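Local coordinates for superoxide dismutase (Leishmania major, PDB 4F2N), which catalyses the dismutation of superoxide to dioxygen and hydrogen peroxide at a protein-bound iron ion, at residues Gln101-Gln104 with His105-Ser109; Met122-Thr125 with Leu126-Ala129. All coordinates share one frame; numbering follows the deposited sequence.

Contact 1 (Gln101-Gln104 with His105-Ser109). With FE2 (Fe (II) ion), chain N.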
ATOM      1  N   GLN B 101     -14.279  -1.017  -1.940  1.00 18.84           N
ATOM      2  CA  GLN B 101     -14.795  -1.327  -0.590  1.00 18.93           C
ATOM      3  C   GLN B 101     -15.336  -2.766  -0.559  1.00 18.45           C
ATOM      4  O   GLN B 101     -15.135  -3.488   0.421  1.00 18.14           O
ATOM      5  CB  GLN B 101     -15.886  -0.345  -0.159  1.00 20.05           C
ATOM      6  CG  GLN B 101     -15.480   1.128  -0.237  1.00 21.20           C
ATOM      7  CD  GLN B 101     -14.309   1.469   0.653  1.00 21.36           C
ATOM      8  OE1 GLN B 101     -14.353   1.307   1.881  1.00 22.41           O
ATOM      9  NE2 GLN B 101     -13.243   1.915   0.045  1.00 22.39           N
ATOM     10  N   ALA B 102     -16.034  -3.165  -1.619  1.00 18.34           N
ATOM     11  CA  ALA B 102     -16.642  -4.522  -1.683  1.00 18.49           C
ATOM     12  C   ALA B 102     -15.571  -5.607  -1.728  1.00 18.25           C
ATOM     13  O   ALA B 102     -15.610  -6.587  -0.931  1.00 18.85           O
ATOM     14  CB  ALA B 102     -17.576  -4.632  -2.886  1.00 18.93           C
ATOM     15  N   ALA B 103     -14.573  -5.410  -2.589  1.00 17.76           N
ATOM     16  CA  ALA B 103     -13.442  -6.359  -2.672  1.00 17.15           C
ATOM     17  C   ALA B 103     -12.663  -6.396  -1.360  1.00 16.91           C
ATOM     18  O   ALA B 103     -12.367  -7.475  -0.877  1.00 16.63           O
ATOM     19  CB  ALA B 103     -12.518  -6.034  -3.848  1.00 16.89           C
ATOM     20  N   GLN B 104     -12.327  -5.239  -0.772  1.00 17.15           N
ATOM     21  CA  GLN B 104     -11.631  -5.270   0.528  1.00 17.38           C
ATOM     22  C   GLN B 104     -12.449  -5.950   1.623  1.00 17.52           C
ATOM     23  O   GLN B 104     -11.890  -6.644   2.495  1.00 18.05           O
ATOM     24  CB  GLN B 104     -11.175  -3.864   0.978  1.00 17.72           C
ATOM     25  CG  GLN B 104      -9.979  -3.338   0.173  1.00 18.32           C
ATOM     26  CD  GLN B 104      -8.683  -4.126   0.454  1.00 18.54           C
ATOM     27  OE1 GLN B 104      -8.479  -5.229  -0.082  1.00 18.73           O
ATOM     28  NE2 GLN B 104      -7.805  -3.560   1.275  1.00 18.17           N
ATOM     29  N   HIS B 105     -13.773  -5.753   1.615  1.00 17.46           N
ATOM     30  CA  HIS B 105     -14.633  -6.441   2.590  1.00 18.02           C
ATOM     31  C   HIS B 105     -14.528  -7.940   2.416  1.00 17.91           C
ATOM     32  O   HIS B 105     -14.286  -8.683   3.372  1.00 17.68           O
ATOM     33  CB  HIS B 105     -16.091  -5.941   2.534  1.00 18.26           C
ATOM     34  CG  HIS B 105     -17.045  -6.703   3.428  1.00 19.08           C
ATOM     35  ND1 HIS B 105     -16.703  -7.139   4.669  1.00 19.08           N
ATOM     36  CD2 HIS B 105     -18.387  -7.077   3.237  1.00 19.69           C
ATOM     37  CE1 HIS B 105     -17.757  -7.751   5.237  1.00 19.77           C
ATOM     38  NE2 HIS B 105     -18.781  -7.738   4.360  1.00 20.35           N
ATOM     39  N   PHE B 106     -14.664  -8.385   1.185  1.00 18.04           N
ATOM     40  CA  PHE B 106     -14.546  -9.802   0.877  1.00 18.41           C
ATOM     41  C   PHE B 106     -13.136 -10.300   1.248  1.00 17.93           C
ATOM     42  O   PHE B 106     -12.997 -11.355   1.904  1.00 18.48           O
ATOM     43  CB  PHE B 106     -14.832 -10.065  -0.615  1.00 18.52           C
ATOM     44  CG  PHE B 106     -14.459 -11.467  -1.051  1.00 19.51           C
ATOM     45  CD1 PHE B 106     -15.389 -12.501  -0.959  1.00 20.61           C
ATOM     46  CD2 PHE B 106     -13.172 -11.761  -1.510  1.00 19.49           C
ATOM     47  CE1 PHE B 106     -15.040 -13.816  -1.307  1.00 21.28           C
ATOM     48  CE2 PHE B 106     -12.807 -13.062  -1.864  1.00 20.74           C
ATOM     49  CZ  PHE B 106     -13.755 -14.096  -1.766  1.00 21.25           C
ATOM     50  N   ASN B 107     -12.103  -9.561   0.835  1.00 16.98           N
ATOM     51  CA  ASN B 107     -10.722 -10.041   1.023  1.00 17.04           C
ATOM     52  C   ASN B 107     -10.435 -10.247   2.495  1.00 16.73           C
ATOM     53  O   ASN B 107      -9.861 -11.278   2.868  1.00 17.12           O
ATOM     54  CB  ASN B 107      -9.683  -9.084   0.421  1.00 16.89           C
ATOM     55  CG  ASN B 107      -9.782  -8.998  -1.084  1.00 17.53           C
ATOM     56  OD1 ASN B 107     -10.326  -9.904  -1.750  1.00 17.64           O
ATOM     57  ND2 ASN B 107      -9.256  -7.920  -1.636  1.00 17.36           N
ATOM     58  N   HIS B 108     -10.848  -9.289   3.331  1.00 16.52           N
ATOM     59  CA  HIS B 108     -10.611  -9.407   4.796  1.00 16.73           C
ATOM     60  C   HIS B 108     -11.426 -10.519   5.410  1.00 16.96           C
ATOM     61  O   HIS B 108     -10.923 -11.261   6.261  1.00 17.99           O
ATOM     62  CB  HIS B 108     -10.868  -8.078   5.544  1.00 16.75           C
ATOM     63  CG  HIS B 108      -9.775  -7.043   5.321  1.00 16.49           C
ATOM     64  ND1 HIS B 108      -9.758  -6.216   4.238  1.00 16.26           N
ATOM     65  CD2 HIS B 108      -8.613  -6.782   6.030  1.00 16.32           C
ATOM     66  CE1 HIS B 108      -8.663  -5.453   4.267  1.00 16.22           C
ATOM     67  NE2 HIS B 108      -7.936  -5.801   5.353  1.00 16.31           N
ATOM     68  N   SER B 109     -12.694 -10.649   5.014  1.00 17.13           N
ATOM     69  CA  SER B 109     -13.554 -11.725   5.523  1.00 17.67           C
ATOM     70  C   SER B 109     -12.954 -13.086   5.257  1.00 17.70           C
ATOM     71  O   SER B 109     -12.979 -13.977   6.107  1.00 18.27           O
ATOM     72  CB  SER B 109     -14.976 -11.620   4.932  1.00 17.68           C
ATOM     73  OG  SER B 109     -15.555 -10.395   5.354  1.00 17.60           O
TER
HETATM   74 FE   FE2 N 300      -5.907  -5.548   5.510  1.00 16.82          FE
HETATM   75  O   HOH W   1      -5.805  -4.996   3.323  1.00 12.29           O
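Q104 and H108 meet one turn apart on helix 96-113 of the alpha-hairpin domain, and between them they show how a helix backbone can orient a metal ligand. The O of Q104 is gripped twice by H108: by its backbone N in the ordinary helical bond and by ring ND1 at 2.8 Å, the two donors arriving from opposite faces of the peptide plane. CG beside its own backbone N (chi1 -74°) places the imidazole over the preceding turn; chi2 (84°) then points ND1 at that carbonyl, within the ring plane, and presents NE2 to the iron. H58, D191 and H195 complete the protein ligands. The Q104 side chain bends over so that NE2 lies 3.6 Å from H108 CE1 and donates to the iron-bound water at 3.2 Å; Y66 also bonds this NE2. OE1 accepts from W156 and from N107 ND2, the latter lying in the carbonyl plane of Q104's amide. This buried, densely bonded end contrasts with partly exposed Q101, which joins through its O, accepting from H105 N at 2.9 Å. H105 O is likewise shared, by S109 N and, from the opposite face and above the carbonyl plane, by S109 OG at 2.9 Å.

Contact 2 (Met122-Thr125 with Leu126-Ala129)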
ATOM      1  N   MET B 122      -2.931 -29.330   8.751  1.00 31.08           N
ATOM      2  CA  MET B 122      -3.360 -29.540   7.375  1.00 30.23           C
ATOM      3  C   MET B 122      -3.827 -30.978   7.181  1.00 30.84           C
ATOM      4  O   MET B 122      -3.070 -31.911   7.423  1.00 31.41           O
ATOM      5  CB  MET B 122      -2.205 -29.256   6.432  1.00 29.57           C
ATOM      6  CG  MET B 122      -2.567 -29.263   4.952  1.00 29.22           C
ATOM      7  SD  MET B 122      -1.048 -29.047   4.012  1.00 29.78           S
ATOM      8  CE  MET B 122      -0.635 -27.346   4.393  1.00 27.33           C
ATOM      9  N   PRO B 123      -5.084 -31.157   6.765  1.00 30.57           N
ATOM     10  CA  PRO B 123      -5.568 -32.502   6.484  1.00 31.54           C
ATOM     11  C   PRO B 123      -4.807 -33.122   5.328  1.00 31.48           C
ATOM     12  O   PRO B 123      -4.318 -32.413   4.432  1.00 29.58           O
ATOM     13  CB  PRO B 123      -7.026 -32.281   6.084  1.00 31.31           C
ATOM     14  CG  PRO B 123      -7.393 -30.956   6.680  1.00 30.46           C
ATOM     15  CD  PRO B 123      -6.139 -30.140   6.599  1.00 29.74           C
ATOM     16  N   LYS B 124      -4.736 -34.447   5.345  1.00 32.74           N
ATOM     17  CA  LYS B 124      -4.041 -35.216   4.324  1.00 33.98           C
ATOM     18  C   LYS B 124      -4.496 -34.892   2.882  1.00 32.32           C
ATOM     19  O   LYS B 124      -3.663 -34.786   1.968  1.00 32.48           O
ATOM     20  CB  LYS B 124      -4.163 -36.722   4.662  1.00 37.17           C
ATOM     21  CG  LYS B 124      -3.421 -37.673   3.729  1.00 39.63           C
ATOM     22  CD  LYS B 124      -1.935 -37.366   3.625  1.00 41.62           C
ATOM     23  CE  LYS B 124      -1.238 -37.544   4.963  1.00 44.75           C
ATOM     24  NZ  LYS B 124       0.222 -37.316   4.806  1.00 46.94           N
ATOM     25  N   THR B 125      -5.795 -34.693   2.675  1.00 31.30           N
ATOM     26  CA  THR B 125      -6.303 -34.389   1.321  1.00 30.71           C
ATOM     27  C   THR B 125      -5.596 -33.158   0.740  1.00 28.76           C
ATOM     28  O   THR B 125      -5.134 -33.155  -0.413  1.00 27.68           O
ATOM     29  CB  THR B 125      -7.832 -34.159   1.323  1.00 31.29           C
ATOM     30  OG1 THR B 125      -8.477 -35.381   1.678  1.00 33.11           O
ATOM     31  CG2 THR B 125      -8.330 -33.744  -0.076  1.00 30.72           C
ATOM     32  N   LEU B 126      -5.497 -32.127   1.571  1.00 27.80           N
ATOM     33  CA  LEU B 126      -4.884 -30.856   1.156  1.00 26.69           C
ATOM     34  C   LEU B 126      -3.384 -31.004   0.969  1.00 26.42           C
ATOM     35  O   LEU B 126      -2.841 -30.522  -0.027  1.00 25.73           O
ATOM     36  CB  LEU B 126      -5.202 -29.742   2.155  1.00 25.75           C
ATOM     37  CG  LEU B 126      -4.678 -28.347   1.747  1.00 24.76           C
ATOM     38  CD1 LEU B 126      -5.172 -27.914   0.368  1.00 24.09           C
ATOM     39  CD2 LEU B 126      -5.055 -27.329   2.819  1.00 24.76           C
ATOM     40  N   GLU B 127      -2.722 -31.677   1.914  1.00 27.37           N
ATOM     41  CA  GLU B 127      -1.291 -31.942   1.812  1.00 28.65           C
ATOM     42  C   GLU B 127      -0.923 -32.604   0.471  1.00 28.48           C
ATOM     43  O   GLU B 127      -0.009 -32.144  -0.218  1.00 28.17           O
ATOM     44  CB  GLU B 127      -0.823 -32.827   2.968  1.00 31.30           C
ATOM     45  CG  GLU B 127       0.685 -32.958   3.041  1.00 33.64           C
ATOM     46  CD  GLU B 127       1.129 -33.709   4.283  1.00 37.70           C
ATOM     47  OE1 GLU B 127       0.283 -34.386   4.917  1.00 39.62           O
ATOM     48  OE2 GLU B 127       2.327 -33.622   4.622  1.00 40.24           O
ATOM     49  N   ASN B 128      -1.643 -33.678   0.119  1.00 28.57           N
ATOM     50  CA  ASN B 128      -1.448 -34.375  -1.150  1.00 27.86           C
ATOM     51  C   ASN B 128      -1.623 -33.443  -2.358  1.00 26.00           C
ATOM     52  O   ASN B 128      -0.826 -33.486  -3.296  1.00 25.48           O
ATOM     53  CB  ASN B 128      -2.411 -35.577  -1.275  1.00 29.26           C
ATOM     54  CG  ASN B 128      -2.101 -36.691  -0.286  1.00 31.96           C
ATOM     55  OD1 ASN B 128      -0.981 -36.807   0.216  1.00 32.29           O
ATOM     56  ND2 ASN B 128      -3.095 -37.529  -0.015  1.00 32.58           N
ATOM     57  N   ALA B 129      -2.662 -32.604  -2.318  1.00 24.62           N
ATOM     58  CA  ALA B 129      -2.971 -31.707  -3.448  1.00 23.72           C
ATOM     59  C   ALA B 129      -1.882 -30.654  -3.629  1.00 22.95           C
ATOM     60  O   ALA B 129      -1.481 -30.352  -4.756  1.00 22.81           O
ATOM     61  CB  ALA B 129      -4.309 -31.032  -3.237  1.00 23.11           C
TER
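The first turn of helix 124-134, with P123 at its N-cap position, illustrates how a helix start can be held by apolar packing on one flank and charge on another. M122 leads in from the preceding loop and lays its CG 3.8 Å from CD2 of L126, the two side chains crossing at about a right angle. Its chain runs extended as far as SD, which comes to rest 3.6 Å from the CA of E127. W218 of helix 218-229 touches both M122 and L126, joining this flank to the C-terminal helix. P123 O takes a nearly straight bond from E127 N at 3.1 Å, and a weak one from L126 N. On the exposed flank, K124 bends at chi2 (56°), which lays its CD 3.6 Å from N128 OD1, and again at chi3, which brings NZ back to E127 OE1 at 2.9 Å. The ammonium meets that oxygen from above the carboxylate plane, 54° out of it. Because the salt bridge spans one turn near the helix surface, water probably screens it; the negative E127 would probably be favoured near the N-terminal end of the helix dipole, while K124, less suited to that end, is compensated in part by the salt bridge.

How the contacts relate
The two contacts apply one local device, side chains meeting about a turn apart along or just before a helix, to different ends. They lie in series along the chain, on consecutive helices 96-113 and 124-134, yet on opposite sides of its centre, with their own centres 27 Å apart and nearest atoms about 16 Å apart. Contact 1 is buried, its centre about 8 Å from the centre of the chain, and includes an iron ligand. Contact 2, its centre about 20 Å from that point, is partly buried structural packing; its nearest atom to the iron, L126 CD2, lies 22.0 Å from the metal. They belong to the alpha-hairpin and C-terminal domains respectively, both of which supply ligands to the iron.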